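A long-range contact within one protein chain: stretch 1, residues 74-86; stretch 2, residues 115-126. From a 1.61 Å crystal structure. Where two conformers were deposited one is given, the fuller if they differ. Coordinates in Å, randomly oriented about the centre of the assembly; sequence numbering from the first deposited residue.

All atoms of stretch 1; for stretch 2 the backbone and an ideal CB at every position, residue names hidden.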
ATOM      1  N   THR C  74      10.290  10.011   6.540  1.00 18.66           N
ATOM      2  CA  THR C  74      10.825  11.348   6.488  1.00 18.54           C
ATOM      3  C   THR C  74       9.721  12.395   6.401  1.00 20.02           C
ATOM      4  O   THR C  74       8.580  12.072   6.063  1.00 18.63           O
ATOM      5  CB  THR C  74      11.751  11.451   5.270  1.00 24.13           C
ATOM      6  OG1 THR C  74      11.001  11.038   4.137  1.00 27.95           O
ATOM      7  CG2 THR C  74      12.938  10.521   5.374  1.00 23.74           C
ATOM      8  N   THR C  75      10.090  13.671   6.633  1.00 18.78           N
ATOM      9  CA  THR C  75       9.127  14.786   6.556  1.00 17.90           C
ATOM     10  C   THR C  75       8.649  15.065   5.137  1.00 22.75           C
ATOM     11  O   THR C  75       7.657  15.784   4.985  1.00 23.41           O
ATOM     12  CB  THR C  75       9.656  16.045   7.237  1.00 21.37           C
ATOM     13  OG1 THR C  75      10.807  16.528   6.520  1.00 25.10           O
ATOM     14  CG2 THR C  75       9.969  15.829   8.709  1.00 19.55           C
ATOM     15  N   ASP C  76       9.293  14.500   4.093  1.00 22.17           N
ATOM     16  CA  ASP C  76       8.727  14.676   2.754  1.00 23.97           C
ATOM     17  C   ASP C  76       7.570  13.731   2.500  1.00 23.07           C
ATOM     18  O   ASP C  76       6.842  13.954   1.539  1.00 23.55           O
ATOM     19  CB  ASP C  76       9.749  14.550   1.630  1.00 27.98           C
ATOM     20  CG  ASP C  76      10.352  13.215   1.540  1.00 42.75           C
ATOM     21  OD1 ASP C  76      10.938  12.799   2.513  1.00 44.70           O
ATOM     22  OD2 ASP C  76      10.202  12.564   0.480  1.00 53.30           O
ATOM     23  N   LEU C  77       7.391  12.687   3.346  1.00 20.16           N
ATOM     24  CA  LEU C  77       6.306  11.712   3.226  1.00 18.11           C
ATOM     25  C   LEU C  77       5.216  11.854   4.293  1.00 17.46           C
ATOM     26  O   LEU C  77       4.060  11.539   4.032  1.00 16.63           O
ATOM     27  CB  LEU C  77       6.890  10.308   3.332  1.00 18.94           C
ATOM     28  CG  LEU C  77       7.909   9.922   2.255  1.00 22.18           C
ATOM     29  CD1 LEU C  77       8.492   8.551   2.563  1.00 22.40           C
ATOM     30  CD2 LEU C  77       7.286   9.931   0.884  1.00 23.76           C
ATOM     31  N   PHE C  78       5.595  12.339   5.483  1.00 15.67           N
ATOM     32  CA  PHE C  78       4.704  12.436   6.635  1.00 14.68           C
ATOM     33  C   PHE C  78       4.662  13.814   7.212  1.00 19.32           C
ATOM     34  O   PHE C  78       5.659  14.551   7.197  1.00 18.59           O
ATOM     35  CB  PHE C  78       5.163  11.463   7.710  1.00 16.15           C
ATOM     36  CG  PHE C  78       5.104  10.016   7.283  1.00 16.11           C
ATOM     37  CD1 PHE C  78       3.936   9.289   7.406  1.00 16.66           C
ATOM     38  CD2 PHE C  78       6.222   9.385   6.767  1.00 17.95           C
ATOM     39  CE1 PHE C  78       3.900   7.937   7.076  1.00 17.09           C
ATOM     40  CE2 PHE C  78       6.168   8.054   6.362  1.00 18.93           C
ATOM     41  CZ  PHE C  78       5.013   7.330   6.539  1.00 15.92           C
ATOM     42  N   LEU C  79       3.491  14.156   7.751  1.00 17.27           N
ATOM     43  CA  LEU C  79       3.212  15.444   8.379  1.00 17.31           C
ATOM     44  C   LEU C  79       3.582  15.411   9.840  1.00 18.53           C
ATOM     45  O   LEU C  79       3.754  14.336  10.432  1.00 18.59           O
ATOM     46  CB  LEU C  79       1.705  15.743   8.243  1.00 18.61           C
ATOM     47  CG  LEU C  79       1.256  16.030   6.823  1.00 24.06           C
ATOM     48  CD1 LEU C  79      -0.129  15.526   6.568  1.00 24.59           C
ATOM     49  CD2 LEU C  79       1.365  17.477   6.497  1.00 28.37           C
ATOM     50  N   PRO C  80       3.645  16.597  10.497  1.00 18.39           N
ATOM     51  CA  PRO C  80       4.008  16.608  11.916  1.00 18.75           C
ATOM     52  C   PRO C  80       3.153  15.683  12.801  1.00 20.89           C
ATOM     53  O   PRO C  80       3.695  15.065  13.710  1.00 20.54           O
ATOM     54  CB  PRO C  80       3.874  18.087  12.294  1.00 21.46           C
ATOM     55  CG  PRO C  80       4.146  18.804  11.023  1.00 23.06           C
ATOM     56  CD  PRO C  80       3.553  17.953   9.941  1.00 19.46           C
ATOM     57  N   LEU C  81       1.839  15.512  12.503  1.00 18.34           N
ATOM     58  CA  LEU C  81       0.979  14.658  13.309  1.00 18.89           C
ATOM     59  C   LEU C  81       1.521  13.226  13.417  1.00 21.32           C
ATOM     60  O   LEU C  81       1.461  12.620  14.486  1.00 21.99           O
ATOM     61  CB  LEU C  81      -0.454  14.648  12.732  1.00 19.27           C
ATOM     62  CG  LEU C  81      -1.472  13.746  13.439  1.00 26.52           C
ATOM     63  CD1 LEU C  81      -1.765  14.254  14.842  1.00 30.94           C
ATOM     64  CD2 LEU C  81      -2.772  13.742  12.677  1.00 33.04           C
ATOM     65  N   PHE C  82       2.095  12.704  12.334  1.00 16.73           N
ATOM     66  CA  PHE C  82       2.614  11.333  12.317  1.00 15.61           C
ATOM     67  C   PHE C  82       3.685  11.154  13.379  1.00 17.59           C
ATOM     68  O   PHE C  82       3.728  10.150  14.087  1.00 16.36           O
ATOM     69  CB  PHE C  82       3.198  11.025  10.927  1.00 15.67           C
ATOM     70  CG  PHE C  82       4.005   9.749  10.897  1.00 15.11           C
ATOM     71  CD1 PHE C  82       3.383   8.524  10.720  1.00 16.22           C
ATOM     72  CD2 PHE C  82       5.389   9.779  10.982  1.00 15.25           C
ATOM     73  CE1 PHE C  82       4.124   7.350  10.634  1.00 16.63           C
ATOM     74  CE2 PHE C  82       6.133   8.599  10.914  1.00 15.90           C
ATOM     75  CZ  PHE C  82       5.489   7.386  10.728  1.00 15.05           C
ATOM     76  N   PHE C  83       4.574  12.133  13.479  1.00 15.69           N
ATOM     77  CA  PHE C  83       5.696  12.031  14.427  1.00 15.08           C
ATOM     78  C   PHE C  83       5.266  12.136  15.891  1.00 20.58           C
ATOM     79  O   PHE C  83       6.088  11.897  16.778  1.00 23.05           O
ATOM     80  CB  PHE C  83       6.751  13.058  14.057  1.00 16.98           C
ATOM     81  CG  PHE C  83       7.354  12.777  12.702  1.00 15.44           C
ATOM     82  CD1 PHE C  83       8.317  11.808  12.545  1.00 18.01           C
ATOM     83  CD2 PHE C  83       6.910  13.449  11.570  1.00 17.00           C
ATOM     84  CE1 PHE C  83       8.830  11.503  11.278  1.00 17.89           C
ATOM     85  CE2 PHE C  83       7.408  13.140  10.302  1.00 18.63           C
ATOM     86  CZ  PHE C  83       8.372  12.164  10.162  1.00 17.56           C
ATOM     87  N   HIS C  84       4.012  12.521  16.147  1.00 17.74           N
ATOM     88  CA  HIS C  84       3.463  12.575  17.495  1.00 19.37           C
ATOM     89  C   HIS C  84       2.890  11.247  17.968  1.00 20.80           C
ATOM     90  O   HIS C  84       2.592  11.122  19.153  1.00 21.32           O
ATOM     91  CB  HIS C  84       2.461  13.703  17.637  1.00 22.83           C
ATOM     92  CG  HIS C  84       3.169  15.019  17.720  1.00 30.58           C
ATOM     93  ND1 HIS C  84       3.344  15.811  16.613  1.00 35.30           N
ATOM     94  CD2 HIS C  84       3.808  15.588  18.766  1.00 34.97           C
ATOM     95  CE1 HIS C  84       4.013  16.877  17.025  1.00 35.45           C
ATOM     96  NE2 HIS C  84       4.369  16.760  18.296  1.00 35.86           N
ATOM     97  N   PHE C  85       2.801  10.227  17.092  1.00 18.29           N
ATOM     98  CA  PHE C  85       2.430   8.888  17.578  1.00 17.49           C
ATOM     99  C   PHE C  85       3.537   8.403  18.493  1.00 18.47           C
ATOM    100  O   PHE C  85       4.697   8.753  18.325  1.00 19.63           O
ATOM    101  CB  PHE C  85       2.234   7.902  16.438  1.00 16.86           C
ATOM    102  CG  PHE C  85       0.938   8.123  15.707  1.00 17.22           C
ATOM    103  CD1 PHE C  85      -0.278   7.861  16.322  1.00 20.07           C
ATOM    104  CD2 PHE C  85       0.930   8.511  14.390  1.00 18.04           C
ATOM    105  CE1 PHE C  85      -1.480   8.113  15.659  1.00 19.35           C
ATOM    106  CE2 PHE C  85      -0.266   8.751  13.722  1.00 18.34           C
ATOM    107  CZ  PHE C  85      -1.468   8.534  14.347  1.00 19.20           C
ATOM    108  N   GLY C  86       3.167   7.616  19.507  1.00 17.38           N
ATOM    109  CA  GLY C  86       4.128   7.159  20.496  1.00 17.35           C
ATOM    110  C   GLY C  86       4.861   5.884  20.162  1.00 18.78           C
ATOM    111  O   GLY C  86       5.828   5.514  20.848  1.00 20.26           O
ATOM    112  N   UNK C 115      -6.605  10.157   5.801  1.00 21.81           N
ATOM    113  CA  UNK C 115      -5.245   9.650   6.083  1.00 20.09           C
ATOM    114  C   UNK C 115      -4.286  10.795   6.423  1.00 23.75           C
ATOM    115  O   UNK C 115      -3.307  10.610   7.160  1.00 23.13           O
ATOM    116  CB  UNK C 115      -4.709   8.865   4.884  1.00 20.09           C
ATOM    117  N   UNK C 116      -4.550  11.972   5.881  1.00 20.67           N
ATOM    118  CA  UNK C 116      -3.790  13.176   6.185  1.00 22.26           C
ATOM    119  C   UNK C 116      -4.154  13.680   7.606  1.00 23.86           C
ATOM    120  O   UNK C 116      -3.279  13.827   8.467  1.00 22.57           O
ATOM    121  CB  UNK C 116      -4.063  14.256   5.136  1.00 22.26           C
ATOM    122  N   UNK C 117      -5.450  13.855   7.864  1.00 23.73           N
ATOM    123  CA  UNK C 117      -5.935  14.420   9.128  1.00 23.23           C
ATOM    124  C   UNK C 117      -5.767  13.554  10.340  1.00 26.06           C
ATOM    125  O   UNK C 117      -5.551  14.089  11.429  1.00 26.75           O
ATOM    126  CB  UNK C 117      -7.420  14.762   8.994  1.00 23.23           C
ATOM    127  N   UNK C 118      -5.903  12.221  10.189  1.00 22.82           N
ATOM    128  CA  UNK C 118      -5.868  11.306  11.328  1.00 22.39           C
ATOM    129  C   UNK C 118      -4.554  10.593  11.542  1.00 22.48           C
ATOM    130  O   UNK C 118      -4.232  10.274  12.687  1.00 22.42           O
ATOM    131  CB  UNK C 118      -6.968  10.256  11.166  1.00 22.39           C
ATOM    132  N   UNK C 119      -3.826  10.288  10.463  1.00 18.53           N
ATOM    133  CA  UNK C 119      -2.565   9.546  10.547  1.00 16.97           C
ATOM    134  C   UNK C 119      -1.336  10.349  10.091  1.00 17.71           C
ATOM    135  O   UNK C 119      -0.245   9.828  10.245  1.00 18.65           O
ATOM    136  CB  UNK C 119      -2.673   8.273   9.705  1.00 16.97           C
ATOM    137  N   UNK C 120      -1.496  11.555   9.541  1.00 16.53           N
ATOM    138  CA  UNK C 120      -0.336  12.349   9.155  1.00 16.30           C
ATOM    139  C   UNK C 120       0.401  11.840   7.937  1.00 18.28           C
ATOM    140  O   UNK C 120       1.596  12.103   7.796  1.00 19.74           O
ATOM    141  CB  UNK C 120       0.643  12.421  10.328  1.00 16.30           C
ATOM    142  N   UNK C 121      -0.284  11.147   7.034  1.00 16.24           N
ATOM    143  CA  UNK C 121       0.321  10.698   5.779  1.00 15.67           C
ATOM    144  C   UNK C 121       0.040  11.777   4.736  1.00 18.67           C
ATOM    145  O   UNK C 121      -1.115  12.178   4.577  1.00 19.39           O
ATOM    146  CB  UNK C 121      -0.225   9.338   5.340  1.00 15.67           C
ATOM    147  N   UNK C 122       1.078  12.269   4.034  1.00 15.74           N
ATOM    148  CA  UNK C 122       0.865  13.328   3.040  1.00 16.74           C
ATOM    149  C   UNK C 122      -0.009  12.826   1.892  1.00 20.98           C
ATOM    150  O   UNK C 122       0.084  11.672   1.499  1.00 19.07           O
ATOM    151  CB  UNK C 122       2.204  13.833   2.499  1.00 16.74           C
ATOM    152  N   UNK C 123      -0.866  13.715   1.360  1.00 19.73           N
ATOM    153  CA  UNK C 123      -1.837  13.337   0.341  1.00 19.89           C
ATOM    154  C   UNK C 123      -1.235  12.755  -0.932  1.00 22.86           C
ATOM    155  O   UNK C 123      -1.799  11.808  -1.510  1.00 23.87           O
ATOM    156  CB  UNK C 123      -2.680  14.560  -0.025  1.00 19.89           C
ATOM    157  N   UNK C 124      -0.125  13.303  -1.375  1.00 20.14           N
ATOM    158  CA  UNK C 124       0.538  12.784  -2.580  1.00 20.17           C
ATOM    159  C   UNK C 124       1.123  11.381  -2.329  1.00 23.38           C
ATOM    160  O   UNK C 124       1.054  10.514  -3.202  1.00 23.39           O
ATOM    161  CB  UNK C 124       1.644  13.742  -3.029  1.00 20.17           C
ATOM    162  N   UNK C 125       1.602  11.120  -1.103  1.00 19.37           N
ATOM    163  CA  UNK C 125       2.085   9.785  -0.762  1.00 17.48           C
ATOM    164  C   UNK C 125       0.932   8.782  -0.680  1.00 20.17           C
ATOM    165  O   UNK C 125       1.020   7.709  -1.282  1.00 19.32           O
ATOM    166  CB  UNK C 125       2.846   9.821   0.565  1.00 17.48           C
ATOM    167  N   UNK C 126      -0.185   9.107   0.022  1.00 17.42           N
ATOM    168  CA  UNK C 126      -1.355   8.221   0.077  0.72 18.08           C
ATOM    169  C   UNK C 126      -1.873   7.889  -1.331  1.00 20.59           C
ATOM    170  O   UNK C 126      -2.241   6.749  -1.619  1.00 20.34           O
ATOM    171  CB  UNK C 126      -2.468   8.868   0.904  0.72 18.08           C
TER

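Position 115 lies in a helix, and its ideal CB has nothing of stretch 1 within 5.5 Å. Stretch 1 sets no demand here. The residue is Leu115.

At 116 the CB points sideways, with its ideal position 4.4 Å from Leu79 CD1. A small or medium apolar side chain would suit: Ala, Val or Cys. The residue is Cys116, chi1 t, and its SG packs 3.6 Å from Leu79 CD1.

Positions 117 and 118 point their CB atoms away, so polar side chains are acceptable at both. They are Asp117 and Glu118. The backbone makes the closest contacts here: Leu81 CD2 lies 3.1 Å from Asp117 O, and the edge of the Phe85 ring reaches Glu118 O, with CZ 3.7 Å from that oxygen.

At 119 the CB also points away, with Phe85 CE2 4.7 Å from the ideal position. Several medium-sized side chains could fit. The residue is Thr119. Its OG1 donates to Leu115 O at 2.6 Å. Thr119 O lies at the edge of the Phe85 ring, 3.6 Å from CE2, and at the edge of the Phe82 ring; it is also 3.7 Å from Phe82 CB.

Position 120 is the most restricted. Phi is 72°, which by itself favours glycine. An ideal CB would point toward stretch 1, 2.5 Å from Phe82 N, a clash, and 3.3 Å from Leu81 C. Only glycine suits, and the residue is Gly120. Its O accepts a nearly straight hydrogen bond from Leu79 N at 2.8 Å. The same O lies 3.3 Å from Phe78 CA.

At 121 the backbone is extended and bridged with Phe78. The CB points away, but Phe78 CD1 is 4.6 Å from its ideal position. An apolar side chain, branched or not, would suit. The residue is Ile121, with CG1 4.0 Å from Phe78 CE1.

At 122 the backbone N donates to Leu77 O at 3.1 Å, which any residue but proline could do. The CB points sideways, near the carbonyls of Leu77 and Asp76. Thr75 O lies farther out. A long donor, Lys or Arg, could reach it. The residue is Arg122. NE donates to Thr75 O at 2.8 Å, and NH2 adds a weak bond to Thr75 O at 2.9 Å. Leu79 CD2 covers one face of the guanidinium, 3.4 Å from NH1.

Position 123 points away into space free of stretch 1. A polar residue is acceptable; it is Lys123.

At 124 the ideal CB touches nothing of stretch 1. A polar side chain would suit. Asn124 OD1 and Asp76 O share a water, which donates to each at 2.8 Å.

At 125 the CB points toward Leu77 and Phe78. A large apolar or aromatic side chain would suit. The residue is Phe125. Leu77 CD2 sits over its ring face, 3.9 Å from the centroid, while its edge meets the face of Phe78 at 87°.

Nothing of stretch 1 lies within 5.5 Å of the ideal CB at 126, so stretch 1 leaves the choice open. The residue is Ser126.

Stretch 2 (115-126) LCDETGIRKNFS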
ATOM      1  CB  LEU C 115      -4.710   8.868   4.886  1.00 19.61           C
ATOM      2  CG  LEU C 115      -5.384   7.508   4.657  1.00 22.26           C
ATOM      3  CD1 LEU C 115      -5.043   6.968   3.278  1.00 22.28           C
ATOM      4  CD2 LEU C 115      -4.990   6.491   5.752  1.00 22.72           C
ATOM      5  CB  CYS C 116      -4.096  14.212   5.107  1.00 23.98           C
ATOM      6  SG  CYS C 116      -3.500  15.869   5.470  1.00 29.62           S
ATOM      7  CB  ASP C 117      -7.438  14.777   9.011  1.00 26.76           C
ATOM      8  CG  ASP C 117      -7.754  15.857   7.994  1.00 38.25           C
ATOM      9  OD1 ASP C 117      -6.821  16.592   7.593  1.00 40.92           O
ATOM     10  OD2 ASP C 117      -8.928  15.957   7.584  1.00 43.82           O
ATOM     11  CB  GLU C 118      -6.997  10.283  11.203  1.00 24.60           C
ATOM     12  CG  GLU C 118      -8.363  10.959  11.235  1.00 35.39           C
ATOM     13  CD  GLU C 118      -9.518   9.996  11.100  1.00 55.55           C
ATOM     14  OE1 GLU C 118      -9.712   9.160  12.014  1.00 56.29           O
ATOM     15  OE2 GLU C 118     -10.203  10.045  10.054  1.00 57.70           O
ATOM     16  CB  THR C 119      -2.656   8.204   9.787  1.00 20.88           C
ATOM     17  OG1 THR C 119      -3.272   8.393   8.530  1.00 24.53           O
ATOM     18  CG2 THR C 119      -3.445   7.157  10.529  1.00 24.38           C
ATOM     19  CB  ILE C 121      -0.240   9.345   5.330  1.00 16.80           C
ATOM     20  CG1 ILE C 121      -0.075   8.255   6.430  1.00 16.21           C
ATOM     21  CG2 ILE C 121       0.428   8.910   4.004  1.00 17.96           C
ATOM     22  CD1 ILE C 121      -1.009   7.096   6.235  1.00 17.31           C
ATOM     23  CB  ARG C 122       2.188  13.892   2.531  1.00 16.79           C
ATOM     24  CG  ARG C 122       2.907  14.687   3.622  1.00 18.39           C
ATOM     25  CD  ARG C 122       4.186  15.304   3.125  1.00 20.11           C
ATOM     26  NE  ARG C 122       4.937  15.955   4.199  1.00 21.16           N
ATOM     27  CZ  ARG C 122       4.726  17.176   4.679  1.00 24.71           C
ATOM     28  NH1 ARG C 122       3.772  17.950   4.161  1.00 24.76           N
ATOM     29  NH2 ARG C 122       5.487  17.648   5.659  1.00 22.69           N
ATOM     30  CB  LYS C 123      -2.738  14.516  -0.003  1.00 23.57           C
ATOM     31  CG  LYS C 123      -3.606  14.972   1.134  1.00 24.07           C
ATOM     32  CD  LYS C 123      -4.384  16.190   0.667  1.00 28.92           C
ATOM     33  CE  LYS C 123      -5.262  16.731   1.735  1.00 40.80           C
ATOM     34  NZ  LYS C 123      -5.991  17.949   1.262  1.00 57.21           N
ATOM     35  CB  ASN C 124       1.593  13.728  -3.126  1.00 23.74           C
ATOM     36  CG  ASN C 124       2.639  14.168  -2.151  1.00 25.67           C
ATOM     37  OD1 ASN C 124       2.483  14.052  -0.932  1.00 24.20           O
ATOM     38  ND2 ASN C 124       3.698  14.761  -2.661  1.00 33.74           N
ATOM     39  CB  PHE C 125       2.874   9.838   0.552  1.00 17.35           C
ATOM     40  CG  PHE C 125       3.570   8.567   0.970  1.00 17.18           C
ATOM     41  CD1 PHE C 125       4.099   7.696   0.026  1.00 20.37           C
ATOM     42  CD2 PHE C 125       3.849   8.325   2.305  1.00 17.42           C
ATOM     43  CE1 PHE C 125       4.806   6.570   0.414  1.00 19.94           C
ATOM     44  CE2 PHE C 125       4.569   7.200   2.691  1.00 18.50           C
ATOM     45  CZ  PHE C 125       5.018   6.319   1.750  1.00 17.94           C
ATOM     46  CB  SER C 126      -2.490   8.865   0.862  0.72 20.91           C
ATOM     47  OG  SER C 126      -2.145   8.885   2.228  0.72 22.77           O
TER
HETATM   48  O   HOH W   1       4.777  12.795   0.004  1.00 24.52           O
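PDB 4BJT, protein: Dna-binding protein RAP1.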